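Local coordinates for uncharacterized protein (Bdellovibrio bacteriovorus, PDB 3TM8) that binds two iron ions in an unconventional HD-GYP domain and probably belongs to the phosphodiesterases that act on cyclic di-GMP, at residues Gly33-Asp38 / Arg86-Lys91; Leu277-Ser282 / Lys312-His317; Glu122-Pro127 / Ala200-Tyr205; Asp104-Ala109 / Leu154-Asn159. All blocks are in the same frame, centred on the assembly; numbering follows the deposited sequence.

Contact 1. Residues Gly33-Asp38 / Arg86-Lys91; sequences GDQKID and RTYLQK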
loop_
_atom_site.group_PDB
_atom_site.type_symbol
_atom_site.label_atom_id
_atom_site.label_comp_id
_atom_site.label_asym_id
_atom_site.label_seq_id
_atom_site.Cartn_x
_atom_site.Cartn_y
_atom_site.Cartn_z
ATOM N N GLY A 33 -3.393 -16.792 1.529
ATOM C CA GLY A 33 -2.857 -17.869 2.333
ATOM C C GLY A 33 -3.581 -19.187 2.174
ATOM O O GLY A 33 -4.502 -19.328 1.358
ATOM N N ASP A 34 -3.160 -20.154 2.981
ATOM C CA ASP A 34 -3.584 -21.542 2.830
ATOM C C ASP A 34 -4.837 -21.946 3.619
ATOM O O ASP A 34 -5.298 -23.080 3.498
ATOM C CB ASP A 34 -2.418 -22.497 3.141
ATOM C CG ASP A 34 -1.906 -22.367 4.570
ATOM O OD1 ASP A 34 -1.961 -21.265 5.155
ATOM O OD2 ASP A 34 -1.439 -23.389 5.113
ATOM N N GLN A 35 -5.401 -21.036 4.410
ATOM C CA GLN A 35 -6.619 -21.372 5.146
ATOM C C GLN A 35 -7.771 -21.613 4.172
ATOM O O GLN A 35 -8.000 -20.821 3.269
ATOM C CB GLN A 35 -7.011 -20.295 6.164
ATOM C CG GLN A 35 -8.240 -20.705 6.971
ATOM C CD GLN A 35 -8.782 -19.647 7.918
ATOM O OE1 GLN A 35 -9.828 -19.856 8.539
ATOM N NE2 GLN A 35 -8.092 -18.507 8.033
ATOM N N LYS A 36 -8.498 -22.709 4.359
ATOM C CA LYS A 36 -9.628 -23.008 3.482
ATOM C C LYS A 36 -10.815 -22.133 3.855
ATOM O O LYS A 36 -11.168 -22.024 5.032
ATOM C CB LYS A 36 -10.021 -24.486 3.575
ATOM C CG LYS A 36 -8.937 -25.448 3.121
ATOM C CD LYS A 36 -9.475 -26.868 3.067
ATOM C CE LYS A 36 -8.384 -27.868 2.722
ATOM N NZ LYS A 36 -8.920 -29.258 2.662
ATOM N N ILE A 37 -11.444 -21.511 2.863
ATOM C CA ILE A 37 -12.586 -20.659 3.150
ATOM C C ILE A 37 -13.814 -21.517 3.439
ATOM O O ILE A 37 -14.017 -22.537 2.795
ATOM C CB ILE A 37 -12.868 -19.648 2.005
ATOM C CG1 ILE A 37 -13.268 -20.354 0.710
ATOM C CG2 ILE A 37 -11.649 -18.746 1.776
ATOM C CD1 ILE A 37 -13.589 -19.375 -0.438
ATOM N N ASP A 38 -14.617 -21.112 4.417
ATOM C CA ASP A 38 -15.863 -21.811 4.740
ATOM C C ASP A 38 -17.040 -20.926 4.339
ATOM O O ASP A 38 -18.018 -20.792 5.079
ATOM C CB ASP A 38 -15.924 -22.146 6.237
ATOM C CG ASP A 38 -17.190 -22.901 6.631
ATOM O OD1 ASP A 38 -17.665 -23.733 5.836
ATOM O OD2 ASP A 38 -17.716 -22.657 7.743
ATOM N N ARG A 86 -15.628 -13.496 8.895
ATOM C CA ARG A 86 -14.963 -12.744 9.952
ATOM C C ARG A 86 -13.970 -13.613 10.714
ATOM O O ARG A 86 -12.869 -13.163 11.063
ATOM C CB ARG A 86 -15.983 -12.125 10.916
ATOM C CG ARG A 86 -16.791 -10.964 10.329
ATOM C CD ARG A 86 -17.561 -10.218 11.419
ATOM N NE ARG A 86 -18.455 -11.106 12.158
ATOM C CZ ARG A 86 -19.774 -11.149 12.003
ATOM N NH1 ARG A 86 -20.374 -10.336 11.143
ATOM N NH2 ARG A 86 -20.498 -12.000 12.720
ATOM N N THR A 87 -14.352 -14.857 10.989
ATOM C CA THR A 87 -13.461 -15.758 11.716
ATOM C C THR A 87 -12.282 -16.175 10.843
ATOM O O THR A 87 -11.164 -16.302 11.330
ATOM C CB THR A 87 -14.192 -16.997 12.286
ATOM O OG1 THR A 87 -14.810 -17.735 11.224
ATOM C CG2 THR A 87 -15.241 -16.568 13.298
ATOM N N TYR A 88 -12.531 -16.368 9.552
ATOM C CA TYR A 88 -11.462 -16.657 8.603
ATOM C C TYR A 88 -10.411 -15.552 8.616
ATOM O O TYR A 88 -9.208 -15.814 8.707
ATOM C CB TYR A 88 -12.060 -16.808 7.199
ATOM C CG TYR A 88 -11.066 -16.705 6.066
ATOM C CD1 TYR A 88 -10.420 -17.835 5.569
ATOM C CD2 TYR A 88 -10.785 -15.474 5.476
ATOM C CE1 TYR A 88 -9.507 -17.738 4.526
ATOM C CE2 TYR A 88 -9.885 -15.372 4.444
ATOM C CZ TYR A 88 -9.241 -16.492 3.971
ATOM O OH TYR A 88 -8.342 -16.350 2.932
ATOM N N LEU A 89 -10.872 -14.312 8.542
ATOM C CA LEU A 89 -9.956 -13.185 8.476
ATOM C C LEU A 89 -9.151 -13.026 9.758
ATOM O O LEU A 89 -7.932 -12.840 9.727
ATOM C CB LEU A 89 -10.732 -11.910 8.176
ATOM C CG LEU A 89 -9.875 -10.647 8.047
ATOM C CD1 LEU A 89 -8.723 -10.857 7.062
ATOM C CD2 LEU A 89 -10.735 -9.463 7.632
ATOM N N GLN A 90 -9.830 -13.125 10.894
ATOM C CA GLN A 90 -9.137 -12.932 12.155
ATOM C C GLN A 90 -8.107 -14.038 12.370
ATOM O O GLN A 90 -6.990 -13.774 12.830
ATOM C CB GLN A 90 -10.136 -12.878 13.303
ATOM C CG GLN A 90 -9.509 -12.479 14.639
ATOM C CD GLN A 90 -8.841 -11.095 14.637
ATOM O OE1 GLN A 90 -9.198 -10.203 13.860
ATOM N NE2 GLN A 90 -7.867 -10.918 15.522
ATOM N N LYS A 91 -8.465 -15.271 12.030
ATOM C CA LYS A 91 -7.505 -16.373 12.121
ATOM C C LYS A 91 -6.304 -16.169 11.189
ATOM O O LYS A 91 -5.166 -16.422 11.568
ATOM C CB LYS A 91 -8.194 -17.699 11.836
ATOM C CG LYS A 91 -7.280 -18.897 11.775
ATOM C CD LYS A 91 -8.119 -20.157 11.595
ATOM C CE LYS A 91 -7.277 -21.380 11.281
ATOM N NZ LYS A 91 -8.154 -22.545 10.954
HETATM O O HOH W 1 -7.218 -18.585 1.982
HETATM O O HOH W 2 -10.555 -22.297 9.529
#

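Contact 2. Residues Leu277-Ser282 / Lys312-His317; sequences LAVLVS and KHPLQH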
loop_
_atom_site.group_PDB
_atom_site.type_symbol
_atom_site.label_atom_id
_atom_site.label_comp_id
_atom_site.label_asym_id
_atom_site.label_seq_id
_atom_site.Cartn_x
_atom_site.Cartn_y
_atom_site.Cartn_z
ATOM N N LEU A 277 10.085 13.057 7.351
ATOM C CA LEU A 277 9.517 11.754 7.033
ATOM C C LEU A 277 8.835 11.750 5.661
ATOM O O LEU A 277 8.801 10.719 4.985
ATOM C CB LEU A 277 8.567 11.284 8.141
ATOM C CG LEU A 277 9.248 11.043 9.496
ATOM C CD1 LEU A 277 8.213 10.712 10.558
ATOM C CD2 LEU A 277 10.289 9.935 9.396
ATOM N N ALA A 278 8.308 12.901 5.244
ATOM C CA ALA A 278 7.730 13.015 3.905
ATOM C C ALA A 278 8.805 12.966 2.816
ATOM O O ALA A 278 8.546 12.497 1.714
ATOM C CB ALA A 278 6.875 14.274 3.766
ATOM N N VAL A 279 10.006 13.456 3.117
ATOM C CA VAL A 279 11.114 13.367 2.172
ATOM C C VAL A 279 11.443 11.894 1.912
ATOM O O VAL A 279 11.692 11.494 0.772
ATOM C CB VAL A 279 12.367 14.118 2.681
ATOM C CG1 VAL A 279 13.493 14.032 1.651
ATOM C CG2 VAL A 279 12.020 15.562 2.987
ATOM N N LEU A 280 11.421 11.093 2.975
ATOM C CA LEU A 280 11.672 9.670 2.867
ATOM C C LEU A 280 10.598 8.994 1.999
ATOM O O LEU A 280 10.917 8.243 1.072
ATOM C CB LEU A 280 11.726 9.069 4.277
ATOM C CG LEU A 280 12.345 7.689 4.469
ATOM C CD1 LEU A 280 12.731 7.454 5.921
ATOM C CD2 LEU A 280 11.374 6.630 4.007
ATOM N N VAL A 281 9.332 9.269 2.294
ATOM C CA VAL A 281 8.246 8.688 1.511
ATOM C C VAL A 281 8.308 9.147 0.054
ATOM O O VAL A 281 8.025 8.370 -0.859
ATOM C CB VAL A 281 6.866 9.000 2.119
ATOM C CG1 VAL A 281 5.756 8.463 1.225
ATOM C CG2 VAL A 281 6.752 8.388 3.506
ATOM N N SER A 282 8.671 10.408 -0.165
ATOM C CA SER A 282 8.814 10.912 -1.527
ATOM C C SER A 282 9.824 10.085 -2.329
ATOM O O SER A 282 9.567 9.728 -3.481
ATOM C CB SER A 282 9.196 12.389 -1.534
ATOM O OG SER A 282 9.389 12.828 -2.867
ATOM N N LYS A 312 16.007 15.797 -7.495
ATOM C CA LYS A 312 14.697 15.759 -6.881
ATOM C C LYS A 312 14.706 15.058 -5.535
ATOM O O LYS A 312 13.899 15.394 -4.678
ATOM C CB LYS A 312 13.670 15.120 -7.819
ATOM C CG LYS A 312 13.413 15.934 -9.077
ATOM C CD LYS A 312 12.251 15.353 -9.869
ATOM C CE LYS A 312 12.086 16.041 -11.215
ATOM N NZ LYS A 312 11.588 17.434 -11.075
ATOM N N HIS A 313 15.616 14.097 -5.345
ATOM C CA HIS A 313 15.638 13.314 -4.102
ATOM C C HIS A 313 17.052 13.163 -3.578
ATOM O O HIS A 313 17.998 13.160 -4.357
ATOM C CB HIS A 313 15.029 11.931 -4.318
ATOM C CG HIS A 313 13.684 11.974 -4.965
ATOM N ND1 HIS A 313 12.525 12.224 -4.260
ATOM C CD2 HIS A 313 13.314 11.821 -6.259
ATOM C CE1 HIS A 313 11.497 12.209 -5.092
ATOM N NE2 HIS A 313 11.951 11.977 -6.311
ATOM N N PRO A 314 17.202 13.018 -2.255
ATOM C CA PRO A 314 18.567 12.899 -1.729
ATOM C C PRO A 314 19.263 11.665 -2.289
ATOM O O PRO A 314 18.690 10.570 -2.298
ATOM C CB PRO A 314 18.352 12.735 -0.222
ATOM C CG PRO A 314 16.981 13.301 0.034
ATOM C CD PRO A 314 16.188 12.934 -1.189
ATOM N N LEU A 315 20.504 11.829 -2.734
ATOM C CA LEU A 315 21.229 10.706 -3.298
ATOM C C LEU A 315 21.304 9.548 -2.302
ATOM O O LEU A 315 21.203 8.390 -2.696
ATOM C CB LEU A 315 22.631 11.120 -3.756
ATOM C CG LEU A 315 23.523 10.014 -4.324
ATOM C CD1 LEU A 315 22.908 9.375 -5.579
ATOM C CD2 LEU A 315 24.938 10.537 -4.587
ATOM N N GLN A 316 21.480 9.846 -1.016
ATOM C CA GLN A 316 21.550 8.759 -0.037
ATOM C C GLN A 316 20.272 7.908 -0.005
ATOM O O GLN A 316 20.337 6.694 0.198
ATOM C CB GLN A 316 21.947 9.245 1.368
ATOM C CG GLN A 316 20.981 10.203 2.056
ATOM C CD GLN A 316 21.300 11.659 1.793
ATOM O OE1 GLN A 316 21.669 12.035 0.685
ATOM N NE2 GLN A 316 21.173 12.486 2.820
ATOM N N HIS A 317 19.115 8.532 -0.205
ATOM C CA HIS A 317 17.878 7.758 -0.253
ATOM C C HIS A 317 17.873 6.851 -1.466
ATOM O O HIS A 317 17.503 5.681 -1.375
ATOM C CB HIS A 317 16.658 8.666 -0.333
ATOM C CG HIS A 317 16.376 9.423 0.923
ATOM N ND1 HIS A 317 15.225 10.161 1.098
ATOM C CD2 HIS A 317 17.095 9.569 2.060
ATOM C CE1 HIS A 317 15.244 10.726 2.292
ATOM N NE2 HIS A 317 16.371 10.388 2.893
HETATM O O HOH W 3 12.792 13.051 -1.624
#

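Contact 3. Residues Glu122-Pro127 / Ala200-Tyr205; sequences EVFENP and ALLHDY. With FE (Fe (III) ion), chain D; FE (Fe (III) ion), chain E.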
loop_
_atom_site.group_PDB
_atom_site.type_symbol
_atom_site.label_atom_id
_atom_site.label_comp_id
_atom_site.label_asym_id
_atom_site.label_seq_id
_atom_site.Cartn_x
_atom_site.Cartn_y
_atom_site.Cartn_z
ATOM N N GLU A 122 -10.100 0.652 3.844
ATOM C CA GLU A 122 -11.147 0.975 4.804
ATOM C C GLU A 122 -11.070 2.457 5.206
ATOM O O GLU A 122 -12.085 3.136 5.299
ATOM C CB GLU A 122 -11.060 0.041 6.010
ATOM C CG GLU A 122 -11.845 0.481 7.221
ATOM C CD GLU A 122 -13.333 0.369 7.057
ATOM O OE1 GLU A 122 -13.797 -0.324 6.127
ATOM O OE2 GLU A 122 -14.045 0.978 7.883
ATOM N N VAL A 123 -9.860 2.970 5.419
ATOM C CA VAL A 123 -9.706 4.390 5.707
ATOM C C VAL A 123 -10.101 5.265 4.495
ATOM O O VAL A 123 -10.818 6.257 4.640
ATOM C CB VAL A 123 -8.263 4.702 6.176
ATOM C CG1 VAL A 123 -8.053 6.206 6.317
ATOM C CG2 VAL A 123 -7.959 3.972 7.503
ATOM N N PHE A 124 -9.662 4.887 3.297
ATOM C CA PHE A 124 -10.015 5.664 2.104
ATOM C C PHE A 124 -11.541 5.752 1.934
ATOM O O PHE A 124 -12.072 6.780 1.513
ATOM C CB PHE A 124 -9.440 5.026 0.835
ATOM C CG PHE A 124 -7.936 5.108 0.701
ATOM C CD1 PHE A 124 -7.157 5.881 1.555
ATOM C CD2 PHE A 124 -7.308 4.398 -0.312
ATOM C CE1 PHE A 124 -5.775 5.941 1.383
ATOM C CE2 PHE A 124 -5.938 4.452 -0.482
ATOM C CZ PHE A 124 -5.172 5.218 0.371
ATOM N N GLU A 125 -12.243 4.666 2.250
ATOM C CA GLU A 125 -13.688 4.601 2.043
ATOM C C GLU A 125 -14.443 5.286 3.179
ATOM O O GLU A 125 -15.564 5.756 3.001
ATOM C CB GLU A 125 -14.149 3.144 1.890
ATOM C CG GLU A 125 -13.669 2.476 0.615
ATOM C CD GLU A 125 -13.883 0.969 0.626
ATOM O OE1 GLU A 125 -14.849 0.500 1.264
ATOM O OE2 GLU A 125 -13.076 0.247 0.005
ATOM N N ASN A 126 -13.812 5.336 4.348
ATOM C CA ASN A 126 -14.447 5.837 5.568
ATOM C C ASN A 126 -13.513 6.757 6.336
ATOM O O ASN A 126 -13.142 6.465 7.470
ATOM C CB ASN A 126 -14.859 4.667 6.463
ATOM C CG ASN A 126 -15.710 3.661 5.739
ATOM O OD1 ASN A 126 -16.904 3.862 5.575
ATOM N ND2 ASN A 126 -15.096 2.578 5.287
ATOM N N PRO A 127 -13.116 7.871 5.717
ATOM C CA PRO A 127 -12.062 8.695 6.320
ATOM C C PRO A 127 -12.458 9.349 7.650
ATOM O O PRO A 127 -11.581 9.752 8.411
ATOM C CB PRO A 127 -11.783 9.750 5.240
ATOM C CG PRO A 127 -13.034 9.792 4.412
ATOM C CD PRO A 127 -13.533 8.377 4.398
ATOM N N ALA A 200 2.815 6.474 4.665
ATOM C CA ALA A 200 3.134 5.823 3.398
ATOM C C ALA A 200 1.966 4.972 2.891
ATOM O O ALA A 200 1.622 4.991 1.717
ATOM C CB ALA A 200 4.407 4.999 3.526
ATOM N N LEU A 201 1.338 4.232 3.785
ATOM C CA LEU A 201 0.217 3.409 3.389
ATOM C C LEU A 201 -0.907 4.251 2.778
ATOM O O LEU A 201 -1.525 3.844 1.785
ATOM C CB LEU A 201 -0.267 2.631 4.602
ATOM C CG LEU A 201 -1.394 1.642 4.393
ATOM C CD1 LEU A 201 -1.037 0.641 3.312
ATOM C CD2 LEU A 201 -1.668 0.944 5.710
ATOM N N LEU A 202 -1.157 5.418 3.359
ATOM C CA LEU A 202 -2.266 6.268 2.960
ATOM C C LEU A 202 -1.882 7.367 1.975
ATOM O O LEU A 202 -2.727 8.190 1.622
ATOM C CB LEU A 202 -2.898 6.897 4.201
ATOM C CG LEU A 202 -3.423 5.940 5.282
ATOM C CD1 LEU A 202 -3.912 6.733 6.487
ATOM C CD2 LEU A 202 -4.540 5.047 4.730
ATOM N N HIS A 203 -0.625 7.377 1.526
ATOM C CA HIS A 203 -0.083 8.579 0.899
ATOM C C HIS A 203 -0.870 9.053 -0.316
ATOM O O HIS A 203 -0.982 10.258 -0.548
ATOM C CB HIS A 203 1.415 8.445 0.577
ATOM C CG HIS A 203 1.720 7.661 -0.663
ATOM N ND1 HIS A 203 1.797 6.282 -0.686
ATOM C CD2 HIS A 203 1.975 8.073 -1.929
ATOM C CE1 HIS A 203 2.091 5.882 -1.913
ATOM N NE2 HIS A 203 2.216 6.949 -2.682
ATOM N N ASP A 204 -1.417 8.112 -1.088
ATOM C CA ASP A 204 -2.087 8.442 -2.346
ATOM C C ASP A 204 -3.599 8.512 -2.233
ATOM O O ASP A 204 -4.323 8.320 -3.215
ATOM C CB ASP A 204 -1.642 7.490 -3.456
ATOM C CG ASP A 204 -0.423 8.007 -4.206
ATOM O OD1 ASP A 204 -0.187 9.237 -4.166
ATOM O OD2 ASP A 204 0.296 7.189 -4.829
ATOM N N TYR A 205 -4.079 8.834 -1.039
ATOM C CA TYR A 205 -5.503 9.049 -0.824
ATOM C C TYR A 205 -6.116 9.999 -1.866
ATOM O O TYR A 205 -7.264 9.822 -2.290
ATOM C CB TYR A 205 -5.736 9.581 0.590
ATOM C CG TYR A 205 -7.172 9.939 0.878
ATOM C CD1 TYR A 205 -8.208 9.046 0.608
ATOM C CD2 TYR A 205 -7.494 11.178 1.411
ATOM C CE1 TYR A 205 -9.531 9.384 0.882
ATOM C CE2 TYR A 205 -8.798 11.525 1.672
ATOM C CZ TYR A 205 -9.813 10.630 1.409
ATOM O OH TYR A 205 -11.100 11.007 1.685
HETATM FE FE FE D . 2.389 7.164 -4.938
HETATM FE FE FE E . 1.347 10.419 -5.092
HETATM O O HOH W 4 -13.009 9.205 0.743
HETATM O O HOH W 5 2.683 9.097 -4.675
#

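Contact 4. Residues Asp104-Ala109 / Leu154-Asn159; sequences DIQTRA and LSAVMN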
loop_
_atom_site.group_PDB
_atom_site.type_symbol
_atom_site.label_atom_id
_atom_site.label_comp_id
_atom_site.label_asym_id
_atom_site.label_seq_id
_atom_site.Cartn_x
_atom_site.Cartn_y
_atom_site.Cartn_z
ATOM N N ASP A 104 5.570 -20.731 6.321
ATOM C CA ASP A 104 6.301 -20.182 5.183
ATOM C C ASP A 104 6.166 -18.668 5.144
ATOM O O ASP A 104 5.054 -18.131 5.202
ATOM C CB ASP A 104 5.781 -20.793 3.878
ATOM C CG ASP A 104 6.021 -19.902 2.670
ATOM O OD1 ASP A 104 5.034 -19.580 1.980
ATOM O OD2 ASP A 104 7.188 -19.536 2.397
ATOM N N ILE A 105 7.299 -17.982 5.036
ATOM C CA ILE A 105 7.306 -16.524 5.070
ATOM C C ILE A 105 6.490 -15.917 3.926
ATOM O O ILE A 105 5.866 -14.878 4.097
ATOM C CB ILE A 105 8.758 -15.956 5.100
ATOM C CG1 ILE A 105 8.752 -14.456 5.419
ATOM C CG2 ILE A 105 9.486 -16.248 3.787
ATOM C CD1 ILE A 105 8.219 -14.110 6.797
ATOM N N GLN A 106 6.475 -16.569 2.770
ATOM C CA GLN A 106 5.697 -16.024 1.658
ATOM C C GLN A 106 4.206 -16.022 1.973
ATOM O O GLN A 106 3.489 -15.077 1.626
ATOM C CB GLN A 106 5.949 -16.764 0.339
ATOM C CG GLN A 106 5.296 -16.064 -0.856
ATOM C CD GLN A 106 5.905 -14.697 -1.093
ATOM O OE1 GLN A 106 7.098 -14.590 -1.365
ATOM N NE2 GLN A 106 5.105 -13.644 -0.941
ATOM N N THR A 107 3.737 -17.075 2.633
ATOM C CA THR A 107 2.335 -17.148 2.995
ATOM C C THR A 107 1.994 -16.106 4.053
ATOM O O THR A 107 0.962 -15.447 3.978
ATOM C CB THR A 107 1.947 -18.568 3.439
ATOM O OG1 THR A 107 2.231 -19.471 2.366
ATOM C CG2 THR A 107 0.472 -18.646 3.774
ATOM N N ARG A 108 2.876 -15.942 5.035
ATOM C CA ARG A 108 2.684 -14.900 6.039
ATOM C C ARG A 108 2.633 -13.518 5.379
ATOM O O ARG A 108 1.757 -12.707 5.688
ATOM C CB ARG A 108 3.805 -14.944 7.076
ATOM C CG ARG A 108 3.886 -16.266 7.836
ATOM C CD ARG A 108 4.985 -16.246 8.891
ATOM N NE ARG A 108 4.761 -15.153 9.822
ATOM C CZ ARG A 108 5.707 -14.588 10.566
ATOM N NH1 ARG A 108 6.957 -15.027 10.513
ATOM N NH2 ARG A 108 5.392 -13.575 11.365
ATOM N N ALA A 109 3.568 -13.259 4.466
ATOM C CA ALA A 109 3.620 -11.992 3.745
ATOM C C ALA A 109 2.385 -11.789 2.873
ATOM O O ALA A 109 1.852 -10.686 2.815
ATOM C CB ALA A 109 4.878 -11.910 2.915
ATOM N N LEU A 154 10.621 -8.475 4.050
ATOM C CA LEU A 154 10.600 -7.455 3.006
ATOM C C LEU A 154 10.679 -8.102 1.629
ATOM O O LEU A 154 9.929 -7.735 0.721
ATOM C CB LEU A 154 11.714 -6.416 3.180
ATOM C CG LEU A 154 11.689 -5.336 2.088
ATOM C CD1 LEU A 154 12.080 -3.984 2.646
ATOM C CD2 LEU A 154 12.556 -5.712 0.880
ATOM N N SER A 155 11.568 -9.076 1.466
ATOM C CA SER A 155 11.710 -9.735 0.173
ATOM C C SER A 155 10.418 -10.455 -0.225
ATOM O O SER A 155 10.001 -10.400 -1.390
ATOM C CB SER A 155 12.899 -10.699 0.172
ATOM O OG SER A 155 12.753 -11.694 1.168
ATOM N N ALA A 156 9.772 -11.111 0.734
ATOM C CA ALA A 156 8.517 -11.798 0.450
ATOM C C ALA A 156 7.418 -10.823 0.038
ATOM O O ALA A 156 6.658 -11.090 -0.893
ATOM C CB ALA A 156 8.080 -12.613 1.654
ATOM N N VAL A 157 7.325 -9.690 0.726
ATOM C CA VAL A 157 6.324 -8.694 0.364
ATOM C C VAL A 157 6.609 -8.134 -1.028
ATOM O O VAL A 157 5.694 -7.949 -1.833
ATOM C CB VAL A 157 6.220 -7.566 1.415
ATOM C CG1 VAL A 157 5.369 -6.416 0.883
ATOM C CG2 VAL A 157 5.638 -8.126 2.722
ATOM N N MET A 158 7.885 -7.901 -1.322
ATOM C CA MET A 158 8.259 -7.352 -2.620
ATOM C C MET A 158 8.040 -8.349 -3.767
ATOM O O MET A 158 8.082 -7.966 -4.929
ATOM C CB MET A 158 9.692 -6.804 -2.595
ATOM C CG MET A 158 9.872 -5.603 -1.659
ATOM S SD MET A 158 8.848 -4.152 -2.052
ATOM C CE MET A 158 9.538 -3.642 -3.622
ATOM N N ASN A 159 7.795 -9.614 -3.434
ATOM C CA ASN A 159 7.430 -10.629 -4.425
ATOM C C ASN A 159 5.981 -10.529 -4.877
ATOM O O ASN A 159 5.583 -11.162 -5.857
ATOM C CB ASN A 159 7.630 -12.036 -3.861
ATOM C CG ASN A 159 9.070 -12.473 -3.858
ATOM O OD1 ASN A 159 9.882 -12.000 -4.654
ATOM N ND2 ASN A 159 9.397 -13.398 -2.961
#

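Contact 1. Residues Gly33-Asp38 / Arg86-Lys91
Gln-35 lies along Tyr-88 and carries most of the contact. Its CG is anti to the backbone N (chi1 -177°) and the rest of the chain is extended, which lays the amide obliquely beside the Tyr-88 ring, with Gln-35 CD 3.4 Å from Tyr-88 CD1. From there Gln-35 NE2 donates to Tyr-88 O at 3.0 Å, a bent bond (N-H...O 144°), and also bonds Asn-92 OD1 one turn further along. On the other branch, Gln-35 OE1 is 3.5 Å from Lys-91 CD, and a water bridges the two polar ends, donating to Gln-35 OE1 and accepting from Lys-91 NZ. A second water, 2.7 Å from Tyr-88 OH, joins the phenol end to the backbone carbonyls of Gly-33 and Gln-35, and Tyr-88 OH has a further hydrogen bond to Arg-32 N.

The contact thus fastens the loop between strands 23-27 and 41-45 onto helix 82-97, in the part of the chain ahead of the iron-binding helices.

Beyond Lys-36, whose side chain turns away, Ile-37 presents its CG2 branch at 3.6 Å from Tyr-88 CE1. Phe-39 then meets the tyrosine edge-to-face, while backbone bonds join Ile-37 to Gly-56 and Asp-57.

Contact 2. Residues Leu277-Ser282 / Lys312-His317
The CA atoms of Leu-280 and His-317 lie 7.2 Å apart and those of Ser-282 and His-313 are also paired, so residues 312-317 pass helix 276-293 in the reverse chain direction.

His-317 has its CG anti to the carbonyl carbon (chi1 -70°), which turns the imidazole onto the helix. His-317 CE1 comes 3.8 Å from Leu-280 CA, obliquely, while Val-279 O lies at the ring edge, near its plane. The polar partner of His-317 ND1 is Ser-283 OG, which is also hydrogen-bonded to Val-279 O; one hydroxyl therefore connects the ring with the helix backbone. Pro-314 lies over one face of the imidazole, with its CG 3.7 Å above the plane and over the centre. That same proline CG is 3.9 Å from Val-279 CG1, and the valine branch, crossing His-317 at about a right angle, also approaches His-317 CE1.

At the other end, Ser-282 OG approaches the edge of the His-313 ring, in its plane, 3.1 Å from His-313 CE1. The principal bond of this hydroxyl goes to Glu-259 O. A water donates to Val-279 O and lies 2.8 Å from His-313 ND1, bridging ring and backbone.

Pro-314 occupies the N-cap position of helix 315-325, and the contact seats the start of that helix on the helix that supplies the iron ligand Asn-285. The side chain of Ser-282 lies about 9 Å from an iron and close to the ligands His-257 and Glu-258, consistent with a second-shell position of the HD-domain metal site.

Contact 3. Residues Glu122-Pro127 / Ala200-Tyr205
This is a buried, largely apolar contact in which the C-terminal turn of helix 105-125 packs against the end of helix 190-202 and the type I beta turn from Leu-202 to Tyr-205, where the HD pair His-203 and Asp-204 binds iron.

Phe-124 fills its centre. With CG anti to the carbonyl carbon (chi1 -70°), the ring extends over the turn and its face receives Tyr-205 CA in a CH-pi contact, 4.2 Å from the Phe-124 ring centroid. The two aromatic planes are only 30° apart but slid so far that the rings barely overlap; the touch is between rims, Phe-124 CD1 to Tyr-205 CD1 at 3.5 Å. Leu-202 CD2 approaches the Phe-124 ring obliquely, 3.7 Å from Phe-124 CE1, and also touches Val-123. The tyrosine's outer end crosses Pro-127, with Tyr-205 OH 3.6 Å from Pro-127 CG. A water donates to Phe-124 O and sits 2.8 Å from Tyr-205 OH, a water-mediated polar link between the segments.

The metal ligands turn to the other side. His-203 ND1 donates to Ala-200 O at 2.7 Å, in the ring plane and nearly straight (164°), which fixes the ring's rotation with NE2 on one iron. Asp-204 bridges the two irons, one carboxylate oxygen on each, and a water bridges them as well. His-170 and Asn-285 also bind the first iron; His-232, His-257 and Glu-258 also bind the second.

Chemically, then, the turn has two faces: nonpolar packing holds its backbone from behind, while the bond to Ala-200 O would probably make the imidazole a stronger donor of electrons to iron.

Contact 4. Residues Asp104-Ala109 / Leu154-Asn159
Gln-106 reaches from the first turn of helix 105-125 to Ala-156 and Asn-159. Its CB leads to a CG anti to the backbone N, and a bend at the next bond (chi2 64°) swings the amide across, bringing Gln-106 CD to 4.1 Å from Ala-156 CB. At the tip both amide atoms are used. Gln-106 OE1 accepts from Asn-159 ND2 at 3.0 Å, in a nearly straight bond (169°) lying in the plane of the asparagine amide. Gln-106 NE2 donates to Ala-156 O, also at 3.0 Å, from well above the carbonyl plane; Asn-159 N reaches this oxygen from the opposite face. The other partner of Gln-106 NE2 is Asp-110 OD1.

The glutamine thereby binds the C-terminal part of segment 154-159 to a helix whose start is N-capped by Asp-104, with its carboxylate accepting from Gln-106 N and Thr-107 N. The local axes cross at -64° and approach to 8.6 Å, a closeness permitted by two small residues: Ala-109 CB touches Ala-156 CB at 3.5 Å. Beside them Val-157 CG2 lies 3.9 Å from Ala-109 CB, and Val-157 also packs on Tyr-143 of helix 130-149 and Thr-176 of helix 167-185.

How the contacts relate
Contacts 2 and 3 are buried, contact 3 carrying two iron ligands and contact 2 lying near the metal site, whereas contacts 1 and 4 are partly buried. Contact 3 relies on aromatic and aliphatic packing behind the metal ligands; contact 2 mixes imidazole edges, a proline and water. Glutamine amides take over in contacts 1 and 4, each bonding a helix carbonyl. Helix 105-125 serves both contact 3 and contact 4, near its two ends, with centres 23 Å apart. Direct packing joins contact 1 to contact 4 through Gly-33 and Thr-107, and contact 2 to contact 3 through Val-281 and Ala-200. Contacts 1 and 2 lie on opposite sides of the chain's centre.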